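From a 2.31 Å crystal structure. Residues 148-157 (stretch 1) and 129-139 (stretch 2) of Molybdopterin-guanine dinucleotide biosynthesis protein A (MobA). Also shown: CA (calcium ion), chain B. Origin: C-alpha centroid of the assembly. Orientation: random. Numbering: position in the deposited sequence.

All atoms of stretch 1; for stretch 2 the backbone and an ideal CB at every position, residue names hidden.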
# COMPACT_ATOMS: atom_id res chain seq x y z
N LYS A 148 4.77 10.87 -10.13
CA LYS A 148 3.32 11.03 -10.14
C LYS A 148 2.68 9.77 -10.73
O LYS A 148 2.61 9.61 -11.94
CB LYS A 148 2.93 12.26 -10.96
CG LYS A 148 2.27 13.37 -10.16
CD LYS A 148 3.22 13.96 -9.12
CE LYS A 148 2.52 15.02 -8.27
NZ LYS A 148 3.41 15.61 -7.24
N ILE A 149 2.21 8.90 -9.85
CA ILE A 149 1.60 7.64 -10.27
C ILE A 149 0.55 7.81 -11.37
O ILE A 149 0.40 6.95 -12.23
CB ILE A 149 0.97 6.91 -9.05
CG1 ILE A 149 0.64 5.46 -9.40
CG2 ILE A 149 -0.28 7.65 -8.58
CD1 ILE A 149 1.85 4.58 -9.58
N LEU A 150 -0.16 8.93 -11.35
CA LEU A 150 -1.21 9.19 -12.34
C LEU A 150 -0.69 9.20 -13.77
O LEU A 150 -1.41 8.85 -14.71
CB LEU A 150 -1.90 10.53 -12.04
CG LEU A 150 -2.56 10.71 -10.67
CD1 LEU A 150 -3.53 9.56 -10.42
CD2 LEU A 150 -1.50 10.77 -9.56
N VAL A 151 0.56 9.60 -13.95
CA VAL A 151 1.16 9.66 -15.28
C VAL A 151 1.26 8.30 -15.96
O VAL A 151 0.77 8.12 -17.06
CB VAL A 151 2.55 10.32 -15.22
CG1 VAL A 151 3.20 10.28 -16.60
CG2 VAL A 151 2.41 11.75 -14.73
N PRO A 152 1.93 7.32 -15.31
CA PRO A 152 2.02 6.02 -15.98
C PRO A 152 0.69 5.27 -16.04
O PRO A 152 0.48 4.44 -16.93
CB PRO A 152 3.10 5.29 -15.17
CG PRO A 152 3.05 5.96 -13.83
CD PRO A 152 2.81 7.39 -14.13
N LEU A 153 -0.22 5.58 -15.12
CA LEU A 153 -1.53 4.92 -15.11
C LEU A 153 -2.34 5.28 -16.35
O LEU A 153 -3.20 4.51 -16.78
CB LEU A 153 -2.31 5.29 -13.84
CG LEU A 153 -1.79 4.64 -12.56
CD1 LEU A 153 -2.61 5.08 -11.37
CD2 LEU A 153 -1.83 3.13 -12.72
N GLU A 154 -2.07 6.45 -16.93
CA GLU A 154 -2.79 6.89 -18.12
C GLU A 154 -2.38 6.09 -19.34
O GLU A 154 -3.15 5.98 -20.30
CB GLU A 154 -2.55 8.38 -18.36
CG GLU A 154 -3.42 9.29 -17.50
CD GLU A 154 -3.04 10.75 -17.61
OE1 GLU A 154 -3.79 11.60 -17.09
OE2 GLU A 154 -1.98 11.04 -18.21
N ARG A 155 -1.18 5.52 -19.31
CA ARG A 155 -0.68 4.71 -20.41
C ARG A 155 -1.00 3.22 -20.22
O ARG A 155 -0.55 2.39 -21.00
CB ARG A 155 0.83 4.88 -20.56
CG ARG A 155 1.28 6.11 -21.33
CD ARG A 155 2.78 6.03 -21.57
NE ARG A 155 3.24 6.80 -22.73
CZ ARG A 155 3.19 8.12 -22.82
NH1 ARG A 155 2.71 8.85 -21.82
NH2 ARG A 155 3.65 8.73 -23.92
N LEU A 156 -1.78 2.90 -19.20
CA LEU A 156 -2.15 1.52 -18.91
C LEU A 156 -3.65 1.31 -18.93
O LEU A 156 -4.42 2.26 -18.82
CB LEU A 156 -1.61 1.11 -17.53
CG LEU A 156 -0.10 1.14 -17.31
CD1 LEU A 156 0.21 0.95 -15.84
CD2 LEU A 156 0.56 0.06 -18.15
N ASN A 157 -4.08 0.05 -19.05
CA ASN A 157 -5.50 -0.27 -19.04
C ASN A 157 -5.93 -0.37 -17.57
O ASN A 157 -5.79 -1.42 -16.95
CB ASN A 157 -5.74 -1.58 -19.78
CG ASN A 157 -7.17 -2.09 -19.64
OD1 ASN A 157 -8.14 -1.33 -19.79
ND2 ASN A 157 -7.32 -3.39 -19.36
N UNK A 129 -5.28 -3.09 -6.78
CA UNK A 129 -4.71 -4.26 -7.44
C UNK A 129 -3.85 -3.83 -8.63
O UNK A 129 -4.23 -2.95 -9.41
CB UNK A 129 -5.82 -5.21 -7.90
N UNK A 130 -2.68 -4.45 -8.76
CA UNK A 130 -1.77 -4.18 -9.87
C UNK A 130 -1.33 -5.53 -10.42
O UNK A 130 -1.00 -6.43 -9.65
CB UNK A 130 -0.57 -3.33 -9.43
N UNK A 131 -1.37 -5.67 -11.73
CA UNK A 131 -0.95 -6.91 -12.38
C UNK A 131 0.48 -6.68 -12.86
O UNK A 131 0.93 -5.54 -12.98
CB UNK A 131 -1.88 -7.30 -13.53
N UNK A 132 1.19 -7.77 -13.13
CA UNK A 132 2.57 -7.70 -13.61
C UNK A 132 2.70 -6.89 -14.89
O UNK A 132 3.73 -6.25 -15.13
CB UNK A 132 3.12 -9.11 -13.84
N UNK A 133 1.66 -6.94 -15.71
CA UNK A 133 1.66 -6.24 -16.99
C UNK A 133 1.77 -4.72 -16.88
O UNK A 133 2.05 -4.05 -17.88
CB UNK A 133 0.38 -6.59 -17.76
N UNK A 134 1.58 -4.21 -15.67
CA UNK A 134 1.67 -2.78 -15.38
C UNK A 134 3.08 -2.35 -14.98
O UNK A 134 3.37 -1.16 -14.93
CB UNK A 134 0.69 -2.41 -14.27
N UNK A 135 3.95 -3.31 -14.69
CA UNK A 135 5.31 -3.01 -14.26
C UNK A 135 6.20 -2.19 -15.20
O UNK A 135 6.97 -1.35 -14.74
CB UNK A 135 6.02 -4.34 -13.98
N UNK A 136 6.11 -2.43 -16.51
CA UNK A 136 6.94 -1.70 -17.45
C UNK A 136 6.67 -0.21 -17.45
O UNK A 136 7.60 0.59 -17.42
CB UNK A 136 6.74 -2.26 -18.86
N UNK A 137 5.40 0.17 -17.50
CA UNK A 137 5.04 1.57 -17.50
C UNK A 137 5.46 2.25 -16.19
O UNK A 137 5.87 3.42 -16.19
CB UNK A 137 3.53 1.72 -17.72
N UNK A 138 5.38 1.52 -15.09
CA UNK A 138 5.77 2.05 -13.79
C UNK A 138 7.28 2.23 -13.75
O UNK A 138 7.78 3.22 -13.21
CB UNK A 138 5.30 1.13 -12.66
N UNK A 139 8.01 1.28 -14.31
CA UNK A 139 9.46 1.35 -14.32
C UNK A 139 9.96 2.48 -15.21
O UNK A 139 10.95 3.13 -14.89
CB UNK A 139 10.05 0.02 -14.78
CA CA B . 8.64 -6.41 -20.01

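Stretch 1 contains a short helix that includes Val-151 to Leu-153; with its flanking residues it offers an apolar surface of Ile-149, Pro-152, Leu-153 and Leu-156, and Arg-155 adds a positive charge. Position 129 lies on extended backbone (-91/136) with nothing of stretch 1 near its ideal CB, so stretch 1 sets little limit on it; the residue is Tyr-129, which makes no contact across.

Position 130 is also extended (-132/134). Its CA-to-CB bond points sideways, and open space separates it from Ile-149 and Leu-153. A small side chain would leave that gap unfilled, whereas a long aliphatic or aromatic one could cross it. The residue is Tyr-130, whose ring, with chi1 in m, reaches the gap: Leu-153 CD2 meets the ring edge 4.2 Å from Tyr-130 CE2, and Ile-149 CG1 lies 4.4 Å from Tyr-130 OH, a hydroxyl hydrogen-bonded elsewhere in the structure.

Positions 131 and 132 are out of reach and could hold many residues; they are Ala-131 and Glu-132. Position 133 points sideways with room around it, and small or polar residues would fit; Ser-133 touches stretch 1 through its backbone, its O 4.4 Å from Leu-156 CD2.

At 134 the ideal CB is already 3.7 Å from Leu-156 CD1, which favours a small apolar residue, though a larger one directed elsewhere is not excluded. Ala-134 packs its CB 3.8 Å from Leu-156 CD1. Position 135 points away from stretch 1, which therefore sets no limit on its size or polarity; it is Ala-135, and it makes no contact across. Position 136 points sideways, and the nearby calcium ion suggests an oxygen-bearing side chain; Asp-136 binds it through OD2 at 2.8 Å, while OD1 accepts a hydrogen bond from water 3.

Position 137 points toward stretch 1. Its CB sits tightly against Leu-156, near Pro-152 O and the base of Arg-155. Aliphatic carbons would suit the start of the side chain, and an acidic or polar end would suit the nearby charge. Glu-137 combines both: its CB is 3.4 Å from Leu-156 CD2, and its OE2 approaches Arg-155 CD at 3.2 Å. The charges remain beyond a salt bridge, with Glu-137 OE2 4.2 Å from Arg-155 NE. The backbone packs closely too, Glu-137 O lying 3.5 Å from Pro-152 CB.

Position 138 points sideways; the ideal CB of 138 lies 5.3 Å from Pro-152 CB, leaving an apolar space that leucine, isoleucine or methionine might fill. Leu-138, in the mt rotamer, brings CD2 to 3.7 Å from Ile-149 CD1 and 4.0 Å from Pro-152 CG. Position 139 is out of reach and tolerant; it is Glu-139.

Stretch 2 129-139: YYAESAADELE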
# COMPACT_ATOMS: atom_id res chain seq x y z
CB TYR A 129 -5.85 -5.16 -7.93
CG TYR A 129 -5.42 -6.19 -8.95
CD1 TYR A 129 -4.86 -7.41 -8.55
CD2 TYR A 129 -5.49 -5.92 -10.31
CE1 TYR A 129 -4.38 -8.33 -9.50
CE2 TYR A 129 -5.01 -6.82 -11.25
CZ TYR A 129 -4.46 -8.02 -10.84
OH TYR A 129 -3.98 -8.87 -11.81
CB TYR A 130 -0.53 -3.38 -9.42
CG TYR A 130 -0.79 -1.93 -9.01
CD1 TYR A 130 -1.20 -1.60 -7.72
CD2 TYR A 130 -0.67 -0.90 -9.94
CE1 TYR A 130 -1.48 -0.27 -7.37
CE2 TYR A 130 -0.96 0.43 -9.60
CZ TYR A 130 -1.37 0.73 -8.31
OH TYR A 130 -1.69 2.03 -7.98
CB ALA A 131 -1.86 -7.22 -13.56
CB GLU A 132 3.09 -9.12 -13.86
CG GLU A 132 4.48 -9.18 -14.45
CD GLU A 132 4.98 -10.61 -14.60
OE1 GLU A 132 5.25 -11.25 -13.57
OE2 GLU A 132 5.07 -11.09 -15.76
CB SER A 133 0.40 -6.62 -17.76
OG SER A 133 -0.77 -6.44 -16.98
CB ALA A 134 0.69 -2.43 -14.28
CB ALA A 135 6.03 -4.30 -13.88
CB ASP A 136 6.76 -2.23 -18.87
CG ASP A 136 7.30 -3.63 -19.04
OD1 ASP A 136 8.38 -3.92 -18.49
OD2 ASP A 136 6.65 -4.44 -19.74
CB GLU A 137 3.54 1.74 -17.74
CG GLU A 137 3.20 2.87 -18.69
CD GLU A 137 4.03 2.82 -19.97
OE1 GLU A 137 3.97 1.79 -20.69
OE2 GLU A 137 4.74 3.81 -20.24
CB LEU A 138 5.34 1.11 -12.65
CG LEU A 138 3.83 0.98 -12.41
CD1 LEU A 138 3.57 0.09 -11.20
CD2 LEU A 138 3.23 2.35 -12.18
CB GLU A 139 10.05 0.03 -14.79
CG GLU A 139 11.55 0.05 -14.88
CD GLU A 139 12.11 -1.32 -15.15
OE1 GLU A 139 11.51 -2.05 -15.97
OE2 GLU A 139 13.15 -1.67 -14.55
O HOH W 1 7.45 -6.94 -17.46
O HOH W 2 10.83 -4.80 -20.60
O HOH W 3 10.15 -6.59 -17.92
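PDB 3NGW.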